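Local coordinates for glyoxylate-induced Protein (Pseudomonas aeruginosa, PDB 1SQ4) that is of unproven function but, as a protein with two cupin barrels, may act as a ureidoglycine aminohydrolase, at residues 38-44 against 53-57; 91-97 against 114-120; 192-198 against 258-264. All blocks are in the same frame, centred on the assembly; numbering follows the deposited sequence.

Interaction 1: 38-44 against 53-57; sequences MRDIVTS and RMWVI
Trp55 lays its indole between two side chains of 38-44: Met38, a selenomethionine, and Thr43. Met38 CB sits over one face, 3.7 Å from the centroid of the five-membered ring, and Thr43 CG2 lies over the opposite face at 3.6 Å, both as CH-pi contacts. Met38 SE adds an oblique Met-aromatic contact and comes within 3.6 Å of Trp55 CB. With chi1 at -82° and chi2 at -76°, the ring carries its NE1 to the backbone, where Trp55 NE1 donates to Arg39 O at 2.7 Å. Segment 53-57 is extended and belongs to an edge strand, within this chain, of the larger antiparallel sheet of the first cupin barrel, hydrogen-bonded on its other side to 69-76; 38-44 is an irregular loop curled over it. The loop turns back at Asp40, whose O accepts from both Thr43 N (3.2 Å) and Thr43 OG1 (2.7 Å), then extends into a single antiparallel bridge: Ser44 N to Met54 O is 2.8 Å, while the return bond, Met54 N to Ser44 O, is weak at 3.4 Å. Arg53, chi1 p and chi2 t, reaches Asp40 in a salt bridge, NH2 to OD2 2.7 Å; its NH1 pairs with Glu74. Just before the turn, Arg39 makes a cation-pi contact with Phe206 of the second subunit; at the far end of the loop, Ser44 OG approaches Val56 CG2 at 3.2 Å.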
loop_
_atom_site.group_PDB
_atom_site.type_symbol
_atom_site.label_atom_id
_atom_site.label_comp_id
_atom_site.label_asym_id
_atom_site.label_seq_id
_atom_site.Cartn_x
_atom_site.Cartn_y
_atom_site.Cartn_z
HETATM N N MSE A 38 -10.357 26.112 7.153
HETATM C CA MSE A 38 -10.966 27.224 7.873
HETATM C C MSE A 38 -12.014 27.949 7.039
HETATM O O MSE A 38 -11.758 29.040 6.543
HETATM C CB MSE A 38 -9.902 28.243 8.267
HETATM C CG MSE A 38 -8.565 27.660 8.622
HETATM SE SE MSE A 38 -8.298 27.615 10.508
HETATM C CE MSE A 38 -8.830 25.766 10.786
ATOM N N ARG A 39 -13.191 27.362 6.902
ATOM C CA ARG A 39 -14.257 27.982 6.133
ATOM C C ARG A 39 -15.244 28.636 7.075
ATOM O O ARG A 39 -15.163 28.475 8.292
ATOM C CB ARG A 39 -14.997 26.938 5.311
ATOM C CG ARG A 39 -14.106 26.054 4.488
ATOM C CD ARG A 39 -13.633 26.736 3.239
ATOM N NE ARG A 39 -14.701 26.862 2.252
ATOM C CZ ARG A 39 -14.489 27.046 0.949
ATOM N NH1 ARG A 39 -15.510 27.163 0.104
ATOM N NH2 ARG A 39 -13.247 27.096 0.487
ATOM N N ASP A 40 -16.198 29.356 6.511
ATOM C CA ASP A 40 -17.201 30.018 7.326
ATOM C C ASP A 40 -18.167 29.058 7.986
ATOM O O ASP A 40 -18.359 29.126 9.193
ATOM C CB ASP A 40 -17.984 31.008 6.480
ATOM C CG ASP A 40 -17.184 32.243 6.156
ATOM O OD1 ASP A 40 -17.628 33.035 5.305
ATOM O OD2 ASP A 40 -16.111 32.422 6.763
ATOM N N ILE A 41 -18.772 28.167 7.198
ATOM C CA ILE A 41 -19.753 27.218 7.732
ATOM C C ILE A 41 -19.204 26.138 8.633
ATOM O O ILE A 41 -19.922 25.202 8.999
ATOM C CB ILE A 41 -20.558 26.510 6.620
ATOM C CG1 ILE A 41 -19.634 26.085 5.493
ATOM C CG2 ILE A 41 -21.667 27.416 6.125
ATOM C CD1 ILE A 41 -18.614 25.084 5.904
ATOM N N VAL A 42 -17.939 26.251 9.003
ATOM C CA VAL A 42 -17.363 25.227 9.846
ATOM C C VAL A 42 -16.863 25.813 11.166
ATOM O O VAL A 42 -16.228 25.117 11.963
ATOM C CB VAL A 42 -16.250 24.497 9.073
ATOM C CG1 VAL A 42 -15.081 25.418 8.857
ATOM C CG2 VAL A 42 -15.843 23.247 9.802
ATOM N N THR A 43 -17.186 27.088 11.396
ATOM C CA THR A 43 -16.794 27.783 12.619
ATOM C C THR A 43 -17.578 27.294 13.829
ATOM O O THR A 43 -18.619 26.667 13.683
ATOM C CB THR A 43 -16.970 29.330 12.508
ATOM O OG1 THR A 43 -18.217 29.639 11.876
ATOM C CG2 THR A 43 -15.829 29.948 11.724
ATOM N N SER A 44 -17.066 27.581 15.024
ATOM C CA SER A 44 -17.712 27.153 16.269
ATOM C C SER A 44 -18.032 28.326 17.195
ATOM O O SER A 44 -17.679 29.473 16.919
ATOM C CB SER A 44 -16.814 26.152 17.007
ATOM O OG SER A 44 -16.446 25.072 16.161
ATOM N N ARG A 53 -16.507 34.203 16.553
ATOM C CA ARG A 53 -16.530 33.028 15.694
ATOM C C ARG A 53 -15.097 32.479 15.794
ATOM O O ARG A 53 -14.143 33.254 15.864
ATOM C CB ARG A 53 -16.883 33.424 14.254
ATOM C CG ARG A 53 -15.844 34.332 13.581
ATOM C CD ARG A 53 -16.366 35.073 12.335
ATOM N NE ARG A 53 -16.893 34.179 11.297
ATOM C CZ ARG A 53 -16.413 34.076 10.055
ATOM N NH1 ARG A 53 -15.371 34.807 9.647
ATOM N NH2 ARG A 53 -16.992 33.234 9.212
HETATM N N MSE A 54 -14.943 31.159 15.833
HETATM C CA MSE A 54 -13.613 30.568 15.942
HETATM C C MSE A 54 -13.473 29.272 15.161
HETATM O O MSE A 54 -14.443 28.555 14.915
HETATM C CB MSE A 54 -13.262 30.291 17.409
HETATM C CG MSE A 54 -14.148 29.250 18.077
HETATM SE SE MSE A 54 -13.791 28.954 19.972
HETATM C CE MSE A 54 -13.919 27.012 20.045
ATOM N N TRP A 55 -12.238 28.983 14.790
ATOM C CA TRP A 55 -11.917 27.784 14.067
ATOM C C TRP A 55 -11.264 26.857 15.057
ATOM O O TRP A 55 -10.280 27.234 15.693
ATOM C CB TRP A 55 -10.983 28.124 12.919
ATOM C CG TRP A 55 -11.761 28.633 11.770
ATOM C CD1 TRP A 55 -12.508 27.889 10.904
ATOM C CD2 TRP A 55 -11.958 30.002 11.394
ATOM N NE1 TRP A 55 -13.157 28.704 10.014
ATOM C CE2 TRP A 55 -12.837 30.009 10.291
ATOM C CE3 TRP A 55 -11.483 31.223 11.883
ATOM C CZ2 TRP A 55 -13.248 31.191 9.662
ATOM C CZ3 TRP A 55 -11.892 32.399 11.261
ATOM C CH2 TRP A 55 -12.767 32.373 10.161
ATOM N N VAL A 56 -11.829 25.662 15.224
ATOM C CA VAL A 56 -11.282 24.699 16.175
ATOM C C VAL A 56 -10.231 23.824 15.515
ATOM O O VAL A 56 -10.309 23.516 14.326
ATOM C CB VAL A 56 -12.383 23.776 16.780
ATOM C CG1 VAL A 56 -11.772 22.891 17.850
ATOM C CG2 VAL A 56 -13.505 24.599 17.389
ATOM N N ILE A 57 -9.235 23.437 16.298
ATOM C CA ILE A 57 -8.165 22.581 15.812
ATOM C C ILE A 57 -7.691 21.735 16.982
ATOM O O ILE A 57 -6.771 22.101 17.702
ATOM C CB ILE A 57 -6.995 23.412 15.241
ATOM C CG1 ILE A 57 -5.736 22.558 15.113
ATOM C CG2 ILE A 57 -6.690 24.557 16.156
ATOM C CD1 ILE A 57 -5.919 21.337 14.267
#

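Interaction 2: 91-97 against 114-120; sequences EAVLFVV and PGGYAFI
Val93, Phe95, Tyr117 and Phe119 all take chi1 t and share one face of the strand pair 91-97 and 116-120. Val93 CG1 lies over the Tyr117 ring, 3.9 Å from its centroid, and Val93 CG2 meets Phe119 CD2 at the ring edge, 3.9 Å away. The strands run antiparallel at 169°. Ala92-Ile120 and Leu94-Ala118 are hydrogen-bonded pairs, Val93-Phe119 and Phe95-Tyr117 non-hydrogen-bonded; Leu94 N to Ala118 O is 2.7 Å. Both strands belong to the first cupin barrel, and the face with Ala92, Leu94, Ala118 and Ile120 looks into it, toward strand 126-129 of its other sheet. There Leu94, chi1 off-well at -100°, brings CD2 to 4.2 Å from CD1 of Ile120 (m, t). Val96, chi1 p, crowds Gly116: an ideal CB there would be 3.0 Å from Val96 CG1. Gly115, at phi 109°, turns the chain into the strand, its N donating to Val96 O at 2.8 Å.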
loop_
_atom_site.group_PDB
_atom_site.type_symbol
_atom_site.label_atom_id
_atom_site.label_comp_id
_atom_site.label_asym_id
_atom_site.label_seq_id
_atom_site.Cartn_x
_atom_site.Cartn_y
_atom_site.Cartn_z
ATOM N N GLU A 91 -5.497 26.188 31.692
ATOM C CA GLU A 91 -4.481 27.230 31.630
ATOM C C GLU A 91 -4.516 27.638 30.161
ATOM O O GLU A 91 -5.022 26.884 29.329
ATOM C CB GLU A 91 -3.109 26.679 32.020
ATOM C CG GLU A 91 -2.592 25.590 31.108
ATOM C CD GLU A 91 -1.264 25.010 31.576
ATOM O OE1 GLU A 91 -1.250 23.830 31.983
ATOM O OE2 GLU A 91 -0.232 25.729 31.532
ATOM N N ALA A 92 -4.003 28.817 29.832
ATOM C CA ALA A 92 -4.034 29.258 28.443
ATOM C C ALA A 92 -2.868 30.135 27.989
ATOM O O ALA A 92 -2.037 30.588 28.782
ATOM C CB ALA A 92 -5.352 29.994 28.164
ATOM N N VAL A 93 -2.831 30.349 26.682
ATOM C CA VAL A 93 -1.852 31.198 26.046
ATOM C C VAL A 93 -2.598 31.889 24.908
ATOM O O VAL A 93 -3.178 31.231 24.036
ATOM C CB VAL A 93 -0.673 30.400 25.469
ATOM C CG1 VAL A 93 0.228 31.323 24.674
ATOM C CG2 VAL A 93 0.112 29.745 26.590
ATOM N N LEU A 94 -2.612 33.214 24.939
ATOM C CA LEU A 94 -3.277 34.000 23.908
ATOM C C LEU A 94 -2.205 34.600 23.020
ATOM O O LEU A 94 -1.221 35.169 23.502
ATOM C CB LEU A 94 -4.125 35.110 24.545
ATOM C CG LEU A 94 -5.643 34.937 24.704
ATOM C CD1 LEU A 94 -5.993 33.575 25.251
ATOM C CD2 LEU A 94 -6.169 36.029 25.617
ATOM N N PHE A 95 -2.397 34.467 21.716
ATOM C CA PHE A 95 -1.438 34.987 20.761
ATOM C C PHE A 95 -2.154 35.691 19.626
ATOM O O PHE A 95 -2.668 35.044 18.711
ATOM C CB PHE A 95 -0.602 33.847 20.194
ATOM C CG PHE A 95 0.439 34.297 19.225
ATOM C CD1 PHE A 95 1.523 35.047 19.661
ATOM C CD2 PHE A 95 0.313 34.014 17.870
ATOM C CE1 PHE A 95 2.467 35.503 18.762
ATOM C CE2 PHE A 95 1.259 34.469 16.961
ATOM C CZ PHE A 95 2.336 35.218 17.404
ATOM N N VAL A 96 -2.171 37.017 19.664
ATOM C CA VAL A 96 -2.860 37.764 18.625
ATOM C C VAL A 96 -2.076 37.832 17.321
ATOM O O VAL A 96 -0.884 38.129 17.312
ATOM C CB VAL A 96 -3.198 39.177 19.116
ATOM C CG1 VAL A 96 -1.957 39.820 19.653
ATOM C CG2 VAL A 96 -3.790 40.002 17.981
ATOM N N VAL A 97 -2.767 37.549 16.220
ATOM C CA VAL A 97 -2.143 37.570 14.906
ATOM C C VAL A 97 -2.640 38.706 14.020
ATOM O O VAL A 97 -1.997 39.054 13.031
ATOM C CB VAL A 97 -2.354 36.237 14.159
ATOM C CG1 VAL A 97 -1.624 35.127 14.876
ATOM C CG2 VAL A 97 -3.831 35.924 14.056
ATOM N N PRO A 114 -0.832 42.812 17.275
ATOM C CA PRO A 114 -0.445 41.542 16.654
ATOM C C PRO A 114 0.977 41.213 17.101
ATOM O O PRO A 114 1.872 42.065 17.054
ATOM C CB PRO A 114 -0.557 41.845 15.165
ATOM C CG PRO A 114 -1.724 42.790 15.129
ATOM C CD PRO A 114 -1.393 43.734 16.274
ATOM N N GLY A 115 1.161 39.979 17.561
ATOM C CA GLY A 115 2.448 39.540 18.058
ATOM C C GLY A 115 2.350 39.397 19.568
ATOM O O GLY A 115 3.197 38.771 20.206
ATOM N N GLY A 116 1.289 39.974 20.134
ATOM C CA GLY A 116 1.072 39.926 21.572
ATOM C C GLY A 116 0.907 38.533 22.140
ATOM O O GLY A 116 0.081 37.755 21.665
ATOM N N TYR A 117 1.681 38.225 23.174
ATOM C CA TYR A 117 1.642 36.905 23.812
ATOM C C TYR A 117 1.182 37.027 25.264
ATOM O O TYR A 117 1.701 37.833 26.024
ATOM C CB TYR A 117 3.046 36.293 23.751
ATOM C CG TYR A 117 3.193 34.841 24.179
ATOM C CD1 TYR A 117 3.349 33.828 23.233
ATOM C CD2 TYR A 117 3.302 34.501 25.524
ATOM C CE1 TYR A 117 3.629 32.516 23.609
ATOM C CE2 TYR A 117 3.580 33.196 25.914
ATOM C CZ TYR A 117 3.749 32.205 24.951
ATOM O OH TYR A 117 4.076 30.925 25.348
ATOM N N ALA A 118 0.214 36.212 25.652
ATOM C CA ALA A 118 -0.293 36.268 27.012
ATOM C C ALA A 118 -0.477 34.881 27.618
ATOM O O ALA A 118 -1.026 33.987 26.979
ATOM C CB ALA A 118 -1.615 37.034 27.037
ATOM N N PHE A 119 0.008 34.707 28.845
ATOM C CA PHE A 119 -0.113 33.439 29.555
ATOM C C PHE A 119 -1.062 33.622 30.727
ATOM O O PHE A 119 -0.861 34.476 31.597
ATOM C CB PHE A 119 1.243 32.952 30.067
ATOM C CG PHE A 119 1.151 31.711 30.913
ATOM C CD1 PHE A 119 1.218 31.792 32.300
ATOM C CD2 PHE A 119 0.918 30.467 30.328
ATOM C CE1 PHE A 119 1.042 30.660 33.088
ATOM C CE2 PHE A 119 0.740 29.333 31.108
ATOM C CZ PHE A 119 0.803 29.432 32.491
ATOM N N ILE A 120 -2.100 32.805 30.746
ATOM C CA ILE A 120 -3.103 32.887 31.779
ATOM C C ILE A 120 -3.014 31.626 32.591
ATOM O O ILE A 120 -3.140 30.543 32.052
ATOM C CB ILE A 120 -4.478 32.987 31.140
ATOM C CG1 ILE A 120 -4.488 34.149 30.153
ATOM C CG2 ILE A 120 -5.545 33.166 32.184
ATOM C CD1 ILE A 120 -5.805 34.300 29.451
#

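Interaction 3: 192-198 against 258-264; sequences HVNIVNF and FRYLLYK
Two extended strands, 192-198 and 258-264, run antiparallel at 153° with axes 4.6 Å apart, as neighbours in the larger sheet of the second cupin barrel. His192-Lys264, Asn194-Leu262, Val196-Tyr260 and Phe198-Phe258 are hydrogen-bonded pairs with both N-H···O bonds made, for example Val196 N to Tyr260 O at 2.9 Å and Tyr260 N to Val196 O at 3.1 Å. Their side chains share the face that looks into the barrel. Phe198 (m), Phe258 (t) and Tyr260 (p) form an aromatic cluster of oblique rings, and Val196 CB lies over the Tyr260 ring; Tyr260 OH bonds to Tyr225 across the barrel. A thiocyanate ion lies about 4 Å from the Asn194 side chain. On the opposite face Val193 CG1 meets Leu261 CD1 at 3.6 Å, and Asn197 OD1 accepts from Arg259 NE at 2.8 Å, while Arg259 NH2 also salt-bridges Glu161. Near the His192-Lys264 end of the pair a water bridges His192 ND1 (3.2 Å) and Lys264 NZ (2.7 Å).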
loop_
_atom_site.group_PDB
_atom_site.type_symbol
_atom_site.label_atom_id
_atom_site.label_comp_id
_atom_site.label_asym_id
_atom_site.label_seq_id
_atom_site.Cartn_x
_atom_site.Cartn_y
_atom_site.Cartn_z
ATOM N N HIS A 192 4.921 24.659 27.120
ATOM C CA HIS A 192 5.616 25.737 26.460
ATOM C C HIS A 192 4.917 25.988 25.133
ATOM O O HIS A 192 4.467 25.057 24.464
ATOM C CB HIS A 192 7.079 25.364 26.196
ATOM C CG HIS A 192 7.925 25.261 27.432
ATOM N ND1 HIS A 192 9.102 24.536 27.454
ATOM C CD2 HIS A 192 7.811 25.823 28.655
ATOM C CE1 HIS A 192 9.670 24.664 28.638
ATOM N NE2 HIS A 192 8.912 25.440 29.388
ATOM N N VAL A 193 4.804 27.258 24.776
ATOM C CA VAL A 193 4.216 27.667 23.511
ATOM C C VAL A 193 5.257 28.640 22.971
ATOM O O VAL A 193 5.319 29.794 23.401
ATOM C CB VAL A 193 2.865 28.407 23.716
ATOM C CG1 VAL A 193 2.246 28.746 22.375
ATOM C CG2 VAL A 193 1.906 27.549 24.513
ATOM N N ASN A 194 6.104 28.165 22.063
ATOM C CA ASN A 194 7.153 29.011 21.478
ATOM C C ASN A 194 6.921 29.172 19.983
ATOM O O ASN A 194 5.911 28.723 19.453
ATOM C CB ASN A 194 8.541 28.391 21.669
ATOM C CG ASN A 194 8.747 27.821 23.060
ATOM O OD1 ASN A 194 8.593 28.522 24.069
ATOM N ND2 ASN A 194 9.116 26.542 23.122
ATOM N N ILE A 195 7.863 29.831 19.319
ATOM C CA ILE A 195 7.803 30.023 17.883
ATOM C C ILE A 195 9.151 29.597 17.331
ATOM O O ILE A 195 10.189 30.116 17.741
ATOM C CB ILE A 195 7.563 31.477 17.498
ATOM C CG1 ILE A 195 6.321 31.999 18.203
ATOM C CG2 ILE A 195 7.386 31.584 15.970
ATOM C CD1 ILE A 195 6.002 33.439 17.873
ATOM N N VAL A 196 9.136 28.631 16.418
ATOM C CA VAL A 196 10.364 28.140 15.820
ATOM C C VAL A 196 10.639 28.978 14.571
ATOM O O VAL A 196 9.771 29.128 13.719
ATOM C CB VAL A 196 10.217 26.665 15.453
ATOM C CG1 VAL A 196 11.539 26.114 14.944
ATOM C CG2 VAL A 196 9.734 25.896 16.661
ATOM N N ASN A 197 11.844 29.528 14.480
ATOM C CA ASN A 197 12.228 30.361 13.354
ATOM C C ASN A 197 13.272 29.725 12.446
ATOM O O ASN A 197 14.349 29.329 12.901
ATOM C CB ASN A 197 12.789 31.681 13.852
ATOM C CG ASN A 197 12.028 32.230 15.012
ATOM O OD1 ASN A 197 10.823 32.458 14.930
ATOM N ND2 ASN A 197 12.724 32.447 16.113
ATOM N N PHE A 198 12.944 29.655 11.159
ATOM C CA PHE A 198 13.838 29.103 10.148
ATOM C C PHE A 198 14.191 30.173 9.117
ATOM O O PHE A 198 13.314 30.714 8.437
ATOM C CB PHE A 198 13.192 27.930 9.406
ATOM C CG PHE A 198 13.096 26.668 10.209
ATOM C CD1 PHE A 198 11.981 26.410 11.001
ATOM C CD2 PHE A 198 14.117 25.729 10.165
ATOM C CE1 PHE A 198 11.880 25.225 11.731
ATOM C CE2 PHE A 198 14.032 24.541 10.890
ATOM C CZ PHE A 198 12.911 24.291 11.675
ATOM N N PHE A 258 10.622 31.634 7.590
ATOM C CA PHE A 258 9.616 30.577 7.733
ATOM C C PHE A 258 9.497 30.267 9.211
ATOM O O PHE A 258 10.478 29.870 9.832
ATOM C CB PHE A 258 10.055 29.311 6.994
ATOM C CG PHE A 258 9.204 28.114 7.295
ATOM C CD1 PHE A 258 7.873 28.069 6.891
ATOM C CD2 PHE A 258 9.728 27.029 7.991
ATOM C CE1 PHE A 258 7.073 26.960 7.180
ATOM C CE2 PHE A 258 8.936 25.916 8.283
ATOM C CZ PHE A 258 7.604 25.882 7.874
ATOM N N ARG A 259 8.317 30.426 9.788
ATOM C CA ARG A 259 8.216 30.161 11.212
ATOM C C ARG A 259 6.860 29.656 11.670
ATOM O O ARG A 259 5.842 29.935 11.048
ATOM C CB ARG A 259 8.639 31.418 11.997
ATOM C CG ARG A 259 7.995 32.738 11.550
ATOM C CD ARG A 259 8.806 33.978 11.978
ATOM N NE ARG A 259 9.088 34.030 13.413
ATOM C CZ ARG A 259 8.625 34.963 14.240
ATOM N NH1 ARG A 259 7.851 35.933 13.782
ATOM N NH2 ARG A 259 8.929 34.923 15.530
ATOM N N TYR A 260 6.842 28.882 12.746
ATOM C CA TYR A 260 5.582 28.373 13.216
ATOM C C TYR A 260 5.440 28.341 14.704
ATOM O O TYR A 260 6.409 28.183 15.439
ATOM C CB TYR A 260 5.322 26.981 12.660
ATOM C CG TYR A 260 6.437 25.990 12.878
ATOM C CD1 TYR A 260 7.225 25.558 11.806
ATOM C CD2 TYR A 260 6.676 25.432 14.140
ATOM C CE1 TYR A 260 8.213 24.597 11.978
ATOM C CE2 TYR A 260 7.667 24.462 14.319
ATOM C CZ TYR A 260 8.425 24.052 13.234
ATOM O OH TYR A 260 9.386 23.080 13.380
ATOM N N LEU A 261 4.203 28.509 15.139
ATOM C CA LEU A 261 3.860 28.483 16.546
ATOM C C LEU A 261 3.861 27.016 16.962
ATOM O O LEU A 261 3.338 26.164 16.248
ATOM C CB LEU A 261 2.471 29.086 16.720
ATOM C CG LEU A 261 1.844 29.038 18.101
ATOM C CD1 LEU A 261 2.507 30.060 19.009
ATOM C CD2 LEU A 261 0.360 29.322 17.970
ATOM N N LEU A 262 4.448 26.722 18.113
ATOM C CA LEU A 262 4.524 25.352 18.606
ATOM C C LEU A 262 4.147 25.257 20.074
ATOM O O LEU A 262 4.562 26.085 20.890
ATOM C CB LEU A 262 5.950 24.822 18.412
ATOM C CG LEU A 262 6.317 23.428 18.947
ATOM C CD1 LEU A 262 7.605 22.982 18.289
ATOM C CD2 LEU A 262 6.467 23.437 20.460
ATOM N N TYR A 263 3.370 24.237 20.409
ATOM C CA TYR A 263 2.961 24.014 21.792
ATOM C C TYR A 263 3.172 22.562 22.183
ATOM O O TYR A 263 2.895 21.659 21.397
ATOM C CB TYR A 263 1.495 24.427 22.004
ATOM C CG TYR A 263 0.489 23.873 21.011
ATOM C CD1 TYR A 263 -0.179 22.675 21.248
ATOM C CD2 TYR A 263 0.168 24.583 19.856
ATOM C CE1 TYR A 263 -1.155 22.202 20.358
ATOM C CE2 TYR A 263 -0.800 24.125 18.959
ATOM C CZ TYR A 263 -1.460 22.938 19.213
ATOM O OH TYR A 263 -2.430 22.505 18.324
ATOM N N LYS A 264 3.682 22.359 23.396
ATOM C CA LYS A 264 3.961 21.029 23.949
ATOM C C LYS A 264 3.887 21.054 25.475
ATOM O O LYS A 264 4.009 22.112 26.095
ATOM C CB LYS A 264 5.362 20.571 23.538
ATOM C CG LYS A 264 6.402 21.671 23.714
ATOM C CD LYS A 264 7.821 21.194 23.523
ATOM C CE LYS A 264 8.768 22.358 23.719
ATOM N NZ LYS A 264 10.185 21.917 23.772
HETATM O O HOH W 1 11.411 23.680 25.419
#

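How the interactions relate
Interactions 2 and 3 are buried strand pairs, one in each cupin barrel, and they touch through their outward-facing side chains, so the barrels stand back to back: Tyr117 OH lies 2.6 Å from Val193 O, probably hydrogen-bonded, and Val93 CG2 packs 3.5 Å from Val193 CG2. Interaction 1 is more peripheral, its centre about 19 Å from that of interaction 2, yet 53-57 and 91-97 belong to the same sheet. Where interactions 2 and 3 rely on regular backbone ladders, interaction 1 has one bridge and leans on side-chain chemistry: an indole donor, CH-pi contacts and a salt bridge. Among the three, interaction 1 alone touches a second subunit.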